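Local coordinates for protein cytochrome P450 monooxygenase (Rhodococcus sp. ECU0066, PDB 6KBH) that probably acts as a self-sufficient monooxygenase, passing electrons from FMN through a [2Fe-2S] cluster to a heme that activates dioxygen, at residues 297-300 with 304-307; 289-294 with 401-406; 242-247 with 267-272. All coordinates share one frame; numbering follows the deposited sequence.

Contact 1: residues 297-300 with 304-307; sequences LLLE and VWEE
Trp305 reaches back across a sharp turn to pack against Leu298 and Leu299, whose backbones belong to helix 284-300, while its own belongs to helix 302-310. Its CB comes first, resting 3.9 Å from the backbone O of Leu298, close to where the two backbones come nearest, Leu298 to Trp305. CG points away from the backbone N (chi1 156°), and this swing carries the indole alongside Leu299, the two side chains pointing the same way. Beyond CG the six-membered ring takes over: Trp305 CE3 has Leu298 CB at the ring edge, 4.4 Å away, and Leu299 CD2 over one face. That methyl stands 3.7 Å from the centroid of the six-membered ring of Trp305, 16° off its normal, a CH-pi contact. At the far side of the indole NE1 donates to the carbonyl O of Pro415, so the one polar atom of the ring is satisfied although the residue is buried. With an alanine in place of Trp305 the Leu299 methyl would probably face a gap and the Pro415 carbonyl lose its donor. Branched aliphatics suit the remaining layer: CD2 of Leu298 meets CG1 of Val304 at 4.2 Å, with Phe373 touching both residues. This is a tight turn between consecutive helices, where the end of the long helix αI of the P450 fold passes into helix αJ.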
loop_
_atom_site.group_PDB
_atom_site.type_symbol
_atom_site.label_atom_id
_atom_site.label_comp_id
_atom_site.label_asym_id
_atom_site.label_seq_id
_atom_site.Cartn_x
_atom_site.Cartn_y
_atom_site.Cartn_z
ATOM N N LEU A 297 -14.419 -9.953 11.098
ATOM C CA LEU A 297 -14.243 -8.618 11.664
ATOM C C LEU A 297 -15.229 -7.622 11.067
ATOM O O LEU A 297 -15.761 -6.761 11.778
ATOM C CB LEU A 297 -12.807 -8.152 11.442
ATOM C CG LEU A 297 -12.491 -6.681 11.707
ATOM C CD1 LEU A 297 -12.698 -6.344 13.170
ATOM C CD2 LEU A 297 -11.069 -6.361 11.275
ATOM N N LEU A 298 -15.479 -7.715 9.758
ATOM C CA LEU A 298 -16.390 -6.777 9.110
ATOM C C LEU A 298 -17.835 -7.044 9.508
ATOM O O LEU A 298 -18.550 -6.130 9.926
ATOM C CB LEU A 298 -16.231 -6.853 7.593
ATOM C CG LEU A 298 -15.120 -5.994 6.998
ATOM C CD1 LEU A 298 -14.865 -6.415 5.574
ATOM C CD2 LEU A 298 -15.490 -4.522 7.065
ATOM N N LEU A 299 -18.286 -8.295 9.386
ATOM C CA LEU A 299 -19.667 -8.613 9.728
ATOM C C LEU A 299 -19.980 -8.388 11.204
ATOM O O LEU A 299 -21.151 -8.487 11.588
ATOM C CB LEU A 299 -19.975 -10.057 9.335
ATOM C CG LEU A 299 -19.819 -10.358 7.844
ATOM C CD1 LEU A 299 -20.098 -11.823 7.558
ATOM C CD2 LEU A 299 -20.721 -9.456 7.011
ATOM N N GLU A 300 -18.974 -8.089 12.031
ATOM C CA GLU A 300 -19.222 -7.712 13.420
ATOM C C GLU A 300 -19.620 -6.247 13.536
ATOM O O GLU A 300 -20.563 -5.913 14.263
ATOM C CB GLU A 300 -17.986 -7.997 14.272
ATOM C CG GLU A 300 -17.811 -9.461 14.637
ATOM C CD GLU A 300 -16.674 -9.680 15.612
ATOM O OE1 GLU A 300 -15.857 -8.751 15.793
ATOM O OE2 GLU A 300 -16.602 -10.777 16.205
ATOM N N VAL A 304 -19.753 -0.454 8.925
ATOM C CA VAL A 304 -18.595 -0.353 8.047
ATOM C C VAL A 304 -18.657 -1.421 6.959
ATOM O O VAL A 304 -18.131 -1.225 5.856
ATOM C CB VAL A 304 -17.296 -0.428 8.872
ATOM C CG1 VAL A 304 -17.222 -1.708 9.638
ATOM C CG2 VAL A 304 -16.096 -0.314 7.990
ATOM N N TRP A 305 -19.306 -2.553 7.235
ATOM C CA TRP A 305 -19.583 -3.515 6.175
ATOM C C TRP A 305 -20.411 -2.877 5.068
ATOM O O TRP A 305 -20.056 -2.952 3.885
ATOM C CB TRP A 305 -20.303 -4.736 6.747
ATOM C CG TRP A 305 -21.121 -5.484 5.736
ATOM C CD1 TRP A 305 -22.459 -5.340 5.497
ATOM C CD2 TRP A 305 -20.660 -6.499 4.838
ATOM N NE1 TRP A 305 -22.856 -6.200 4.502
ATOM C CE2 TRP A 305 -21.772 -6.925 4.083
ATOM C CE3 TRP A 305 -19.417 -7.092 4.600
ATOM C CZ2 TRP A 305 -21.676 -7.911 3.106
ATOM C CZ3 TRP A 305 -19.325 -8.073 3.630
ATOM C CH2 TRP A 305 -20.447 -8.472 2.895
ATOM N N GLU A 306 -21.523 -2.238 5.439
ATOM C CA GLU A 306 -22.398 -1.625 4.446
ATOM C C GLU A 306 -21.716 -0.466 3.729
ATOM O O GLU A 306 -22.066 -0.154 2.584
ATOM C CB GLU A 306 -23.687 -1.149 5.114
ATOM C CG GLU A 306 -24.773 -2.205 5.205
ATOM C CD GLU A 306 -25.826 -1.858 6.236
ATOM O OE1 GLU A 306 -26.068 -0.649 6.448
ATOM O OE2 GLU A 306 -26.405 -2.785 6.841
ATOM N N GLU A 307 -20.754 0.185 4.384
ATOM C CA GLU A 307 -19.988 1.233 3.721
ATOM C C GLU A 307 -19.212 0.672 2.536
ATOM O O GLU A 307 -19.225 1.246 1.441
ATOM C CB GLU A 307 -19.044 1.906 4.715
ATOM C CG GLU A 307 -19.652 3.095 5.430
ATOM C CD GLU A 307 -18.625 3.886 6.212
ATOM O OE1 GLU A 307 -17.541 3.337 6.493
ATOM O OE2 GLU A 307 -18.900 5.059 6.544
#

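Contact 2: residues 289-294 with 401-406; sequences NASANA and MEIQIF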
loop_
_atom_site.group_PDB
_atom_site.type_symbol
_atom_site.label_atom_id
_atom_site.label_comp_id
_atom_site.label_asym_id
_atom_site.label_seq_id
_atom_site.Cartn_x
_atom_site.Cartn_y
_atom_site.Cartn_z
ATOM N N ASN A 289 -6.735 -17.611 6.478
ATOM C CA ASN A 289 -7.027 -17.058 7.797
ATOM C C ASN A 289 -7.262 -15.555 7.734
ATOM O O ASN A 289 -8.152 -15.032 8.415
ATOM C CB ASN A 289 -5.889 -17.387 8.761
ATOM C CG ASN A 289 -5.792 -18.873 9.061
ATOM O OD1 ASN A 289 -6.803 -19.575 9.097
ATOM N ND2 ASN A 289 -4.575 -19.357 9.283
ATOM N N ALA A 290 -6.478 -14.842 6.918
ATOM C CA ALA A 290 -6.682 -13.405 6.756
ATOM C C ALA A 290 -8.060 -13.111 6.187
ATOM O O ALA A 290 -8.785 -12.245 6.691
ATOM C CB ALA A 290 -5.595 -12.815 5.859
ATOM N N SER A 291 -8.435 -13.823 5.124
ATOM C CA SER A 291 -9.772 -13.696 4.560
ATOM C C SER A 291 -10.835 -13.893 5.630
ATOM O O SER A 291 -11.713 -13.043 5.826
ATOM C CB SER A 291 -9.959 -14.718 3.441
ATOM O OG SER A 291 -8.912 -14.678 2.492
ATOM N N ALA A 292 -10.757 -15.021 6.339
ATOM C CA ALA A 292 -11.763 -15.354 7.340
ATOM C C ALA A 292 -11.806 -14.318 8.455
ATOM O O ALA A 292 -12.890 -13.907 8.886
ATOM C CB ALA A 292 -11.492 -16.748 7.902
ATOM N N ASN A 293 -10.639 -13.880 8.935
ATOM C CA ASN A 293 -10.610 -12.843 9.963
ATOM C C ASN A 293 -11.325 -11.586 9.490
ATOM O O ASN A 293 -12.207 -11.063 10.180
ATOM C CB ASN A 293 -9.168 -12.515 10.350
ATOM C CG ASN A 293 -8.456 -13.682 10.989
ATOM O OD1 ASN A 293 -9.081 -14.534 11.616
ATOM N ND2 ASN A 293 -7.141 -13.728 10.834
ATOM N N ALA A 294 -10.963 -11.096 8.301
ATOM C CA ALA A 294 -11.529 -9.847 7.799
ATOM C C ALA A 294 -13.042 -9.935 7.655
ATOM O O ALA A 294 -13.765 -9.005 8.032
ATOM C CB ALA A 294 -10.882 -9.481 6.464
ATOM N N MET A 401 -3.944 -8.441 -3.109
ATOM C CA MET A 401 -4.861 -8.551 -4.239
ATOM C C MET A 401 -5.947 -9.579 -3.952
ATOM O O MET A 401 -7.141 -9.320 -4.149
ATOM C CB MET A 401 -4.084 -8.928 -5.502
ATOM C CG MET A 401 -4.960 -9.430 -6.633
ATOM S SD MET A 401 -4.068 -10.283 -7.946
ATOM C CE MET A 401 -3.252 -8.900 -8.741
ATOM N N GLU A 402 -5.539 -10.750 -3.466
ATOM C CA GLU A 402 -6.461 -11.849 -3.212
ATOM C C GLU A 402 -7.581 -11.438 -2.264
ATOM O O GLU A 402 -8.762 -11.703 -2.522
ATOM C CB GLU A 402 -5.673 -13.007 -2.624
ATOM C CG GLU A 402 -6.023 -14.343 -3.155
ATOM C CD GLU A 402 -4.960 -15.341 -2.814
ATOM O OE1 GLU A 402 -3.833 -14.930 -2.466
ATOM O OE2 GLU A 402 -5.263 -16.536 -2.845
ATOM N N ILE A 403 -7.223 -10.806 -1.146
ATOM C CA ILE A 403 -8.227 -10.365 -0.186
ATOM C C ILE A 403 -9.140 -9.328 -0.818
ATOM O O ILE A 403 -10.370 -9.388 -0.678
ATOM C CB ILE A 403 -7.553 -9.814 1.082
ATOM C CG1 ILE A 403 -6.696 -10.884 1.749
ATOM C CG2 ILE A 403 -8.604 -9.318 2.054
ATOM C CD1 ILE A 403 -7.489 -12.024 2.296
ATOM N N GLN A 404 -8.551 -8.359 -1.521
ATOM C CA GLN A 404 -9.330 -7.273 -2.111
ATOM C C GLN A 404 -10.438 -7.776 -3.028
ATOM O O GLN A 404 -11.540 -7.227 -3.033
ATOM C CB GLN A 404 -8.405 -6.333 -2.878
ATOM C CG GLN A 404 -7.942 -5.139 -2.088
ATOM C CD GLN A 404 -6.765 -4.491 -2.749
ATOM O OE1 GLN A 404 -5.650 -4.984 -2.647
ATOM N NE2 GLN A 404 -7.005 -3.402 -3.468
ATOM N N ILE A 405 -10.161 -8.804 -3.826
ATOM C CA ILE A 405 -11.168 -9.328 -4.747
ATOM C C ILE A 405 -12.171 -10.223 -4.026
ATOM O O ILE A 405 -13.372 -10.188 -4.331
ATOM C CB ILE A 405 -10.504 -10.035 -5.944
ATOM C CG1 ILE A 405 -9.357 -9.219 -6.483
ATOM C CG2 ILE A 405 -11.504 -10.185 -7.057
ATOM C CD1 ILE A 405 -8.316 -10.029 -7.196
ATOM N N PHE A 406 -11.687 -11.082 -3.128
ATOM C CA PHE A 406 -12.600 -11.800 -2.257
ATOM C C PHE A 406 -13.629 -10.846 -1.671
ATOM O O PHE A 406 -14.845 -11.089 -1.735
ATOM C CB PHE A 406 -11.854 -12.490 -1.111
ATOM C CG PHE A 406 -10.882 -13.563 -1.519
ATOM C CD1 PHE A 406 -10.941 -14.137 -2.779
ATOM C CD2 PHE A 406 -9.932 -14.024 -0.624
ATOM C CE1 PHE A 406 -10.048 -15.133 -3.135
ATOM C CE2 PHE A 406 -9.037 -15.022 -0.974
ATOM C CZ PHE A 406 -9.101 -15.576 -2.231
#
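Ser291 turns its hydroxymethyl group to Ile403 and Phe406, where helix 284-300 passes helix 396-413 at 10.2 Å between the short axes and a crossing angle of -39°. Its OG lies beside its own backbone N, opposite the carbonyl carbon (chi1 -51°), and from there bonds to the carbonyl O of Thr287, one turn back on the same helix. The hydroxyl proton is thus engaged within its own helix, and the oxygen meets the C-H edge of Phe406: near the ring plane, OG of Ser291 stands 3.3 Å from CD2 and 3.5 Å from CE2 of Phe406. The phenyl ring is brought there by a CG that sits beside the backbone N of Phe406, anti to the carbonyl carbon (chi1 -64°). Ile403 comes to the same serine from the partner helix. Its CG2 branch stands anti to the backbone N while CG1 leads toward helix 284-300, and a second bend at chi2 turns the terminal CD1 into the angle between Ala290 and Ser291. There Ile403 CD1 meets Ala290 CB at 4.1 Å and Ser291 CB at 3.8 Å; the model also brings it against OG of Ser291, a spacing too doubtful at this resolution to interpret. Small residues suit the 289-294 face because they let the long isoleucine reach in close, as its contact with the alanine methyl illustrates. Ile403 also touches Val319 of helix 315-325, and Phe406 touches Val183 of helix 183-192 and Thr160 of helix 153-164. Ala290 also touches the heme, linking helix αI over the porphyrin to helix αL, which follows the cysteine ligand. Chemically the junction rests on the apolar meeting of Ala290 with Ile403 and on a weak match of polarity between the serine oxygen and the phenyl edge.

Contact 3: residues 242-247 with 267-272; sequences KMRKDP and VTDSYL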
loop_
_atom_site.group_PDB
_atom_site.type_symbol
_atom_site.label_atom_id
_atom_site.label_comp_id
_atom_site.label_asym_id
_atom_site.label_seq_id
_atom_site.Cartn_x
_atom_site.Cartn_y
_atom_site.Cartn_z
ATOM N N LYS A 242 8.969 -32.191 -14.920
ATOM C CA LYS A 242 8.125 -32.016 -16.098
ATOM C C LYS A 242 8.241 -30.600 -16.654
ATOM O O LYS A 242 8.471 -30.412 -17.854
ATOM C CB LYS A 242 6.671 -32.345 -15.761
ATOM C CG LYS A 242 5.713 -32.039 -16.896
ATOM C CD LYS A 242 4.268 -32.000 -16.435
ATOM C CE LYS A 242 3.660 -33.389 -16.402
ATOM N NZ LYS A 242 2.184 -33.337 -16.206
ATOM N N MET A 243 8.078 -29.591 -15.799
ATOM C CA MET A 243 8.214 -28.201 -16.213
ATOM C C MET A 243 9.666 -27.764 -16.325
ATOM O O MET A 243 9.923 -26.599 -16.648
ATOM C CB MET A 243 7.476 -27.278 -15.238
ATOM C CG MET A 243 7.944 -27.397 -13.794
ATOM S SD MET A 243 7.180 -26.204 -12.673
ATOM C CE MET A 243 5.491 -26.779 -12.674
ATOM N N ARG A 244 10.612 -28.672 -16.083
ATOM C CA ARG A 244 12.024 -28.330 -16.175
ATOM C C ARG A 244 12.409 -27.912 -17.595
ATOM O O ARG A 244 13.360 -27.143 -17.773
ATOM C CB ARG A 244 12.878 -29.512 -15.709
ATOM C CG ARG A 244 14.331 -29.180 -15.351
ATOM C CD ARG A 244 14.428 -28.216 -14.181
ATOM N NE ARG A 244 14.665 -28.882 -12.902
ATOM C CZ ARG A 244 15.819 -28.833 -12.241
ATOM N NH1 ARG A 244 16.841 -28.161 -12.751
ATOM N NH2 ARG A 244 15.948 -29.451 -11.075
ATOM N N LYS A 245 11.676 -28.358 -18.617
ATOM C CA LYS A 245 12.092 -28.118 -19.992
ATOM C C LYS A 245 11.109 -27.217 -20.750
ATOM O O LYS A 245 11.194 -27.090 -21.982
ATOM C CB LYS A 245 12.346 -29.442 -20.709
ATOM C CG LYS A 245 11.169 -30.471 -20.736
ATOM C CD LYS A 245 9.904 -29.937 -21.407
ATOM C CE LYS A 245 8.647 -30.785 -21.277
ATOM N NZ LYS A 245 7.491 -29.923 -21.697
ATOM N N ASP A 246 10.186 -26.565 -20.027
ATOM C CA ASP A 246 9.407 -25.424 -20.521
ATOM C C ASP A 246 9.668 -24.281 -19.543
ATOM O O ASP A 246 8.791 -23.925 -18.742
ATOM C CB ASP A 246 7.912 -25.740 -20.624
ATOM C CG ASP A 246 7.065 -24.549 -21.170
ATOM O OD1 ASP A 246 7.591 -23.428 -21.401
ATOM O OD2 ASP A 246 5.855 -24.775 -21.413
ATOM N N PRO A 247 10.900 -23.741 -19.522
ATOM C CA PRO A 247 11.183 -22.653 -18.574
ATOM C C PRO A 247 10.507 -21.349 -18.947
ATOM O O PRO A 247 10.095 -20.602 -18.052
ATOM C CB PRO A 247 12.717 -22.530 -18.613
ATOM C CG PRO A 247 13.114 -23.020 -19.942
ATOM C CD PRO A 247 12.099 -24.095 -20.320
ATOM N N VAL A 267 20.998 -20.654 -7.341
ATOM C CA VAL A 267 19.720 -21.325 -7.432
ATOM C C VAL A 267 20.025 -22.745 -7.888
ATOM O O VAL A 267 20.519 -22.955 -9.002
ATOM C CB VAL A 267 18.780 -20.567 -8.378
ATOM C CG1 VAL A 267 17.758 -21.466 -8.991
ATOM C CG2 VAL A 267 18.082 -19.434 -7.612
ATOM N N THR A 268 19.795 -23.711 -7.007
ATOM C CA THR A 268 20.226 -25.088 -7.200
ATOM C C THR A 268 19.022 -26.001 -7.384
ATOM O O THR A 268 17.891 -25.640 -7.063
ATOM C CB THR A 268 21.057 -25.570 -6.006
ATOM O OG1 THR A 268 20.190 -25.778 -4.884
ATOM C CG2 THR A 268 22.115 -24.549 -5.637
ATOM N N ASP A 269 19.283 -27.216 -7.876
ATOM C CA ASP A 269 18.191 -28.166 -8.083
ATOM C C ASP A 269 17.474 -28.471 -6.774
ATOM O O ASP A 269 16.246 -28.621 -6.749
ATOM C CB ASP A 269 18.714 -29.452 -8.718
ATOM C CG ASP A 269 19.139 -29.255 -10.154
ATOM O OD1 ASP A 269 18.663 -28.289 -10.787
ATOM O OD2 ASP A 269 19.958 -30.060 -10.645
ATOM N N SER A 270 18.222 -28.551 -5.670
ATOM C CA SER A 270 17.591 -28.738 -4.368
ATOM C C SER A 270 16.713 -27.552 -4.001
ATOM O O SER A 270 15.661 -27.726 -3.374
ATOM C CB SER A 270 18.655 -28.961 -3.292
ATOM O OG SER A 270 19.417 -27.784 -3.081
ATOM N N TYR A 271 17.114 -26.343 -4.399
ATOM C CA TYR A 271 16.419 -25.147 -3.936
ATOM C C TYR A 271 15.031 -25.020 -4.557
ATOM O O TYR A 271 14.061 -24.713 -3.855
ATOM C CB TYR A 271 17.249 -23.902 -4.232
ATOM C CG TYR A 271 16.791 -22.735 -3.407
ATOM C CD1 TYR A 271 17.103 -22.664 -2.062
ATOM C CD2 TYR A 271 16.018 -21.723 -3.962
ATOM C CE1 TYR A 271 16.677 -21.619 -1.293
ATOM C CE2 TYR A 271 15.586 -20.662 -3.196
ATOM C CZ TYR A 271 15.917 -20.615 -1.860
ATOM O OH TYR A 271 15.496 -19.557 -1.086
ATOM N N LEU A 272 14.918 -25.222 -5.876
ATOM C CA LEU A 272 13.605 -25.111 -6.509
ATOM C C LEU A 272 12.709 -26.276 -6.132
ATOM O O LEU A 272 11.484 -26.125 -6.105
ATOM C CB LEU A 272 13.696 -25.020 -8.038
ATOM C CG LEU A 272 14.430 -23.838 -8.665
ATOM C CD1 LEU A 272 15.877 -24.117 -8.574
ATOM C CD2 LEU A 272 14.043 -23.614 -10.109
#
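The ionic interaction comes from Arg244 and Asp269, whose side chains cross at about a right angle near the surface. Both terminal nitrogens of the guanidinium converge on one carboxylate oxygen: NH1 of Arg244 donates to OD1 of Asp269 over 2.7 Å at 151°, and NH2 of Arg244 adds a weak bond to the same OD1 over 3.0 Å at 135°. The position of OD1 is itself less certain in the model. The guanidinium and carboxylate planes are 67° apart, so this is no flat, two-pronged pairing. A long, flexible arginine suits the gap, its chain bending at chi2 and chi3 to span CA atoms 10.2 Å apart. It also touches Gln260 of helix 252-262. In P450 terms, the bridge joins the loop leaving helix αG to the start of helix αI, with helix αH lying between them in sequence. Hydrogen bonds shape that start. Thr268 is at the N-cap position; the first turn is closed by Leu272 N on Thr268 O (3.2 Å), and Thr268 OG1 pairs with OG of Ser270 at 2.8 Å. Asp269 stands in this turn, where a negative side chain would probably be favoured by the helix dipole. Farther round, Tyr271 OH bonds to Glu128.

Read from the N terminus, contact 3 comes first: 242-247 meets 267-272 after a short excursion that contains helix 252-262, tying the loop after helix αG to the start of helix αI, and this loop is complete before the others begin. Helix 269-281 then leads to helix 284-300, which serves contacts 1 and 2. Contact 2 opens at 289-294. Contact 1 follows with 297-300 and closes after three residues at 304-307, joining helix αI to helix αJ. Only when the chain has passed helix 315-325, several strands and the cysteine ligand does 401-406 close contact 2, tying helix αI to helix αL, so the small loop sits within the large one and none cross.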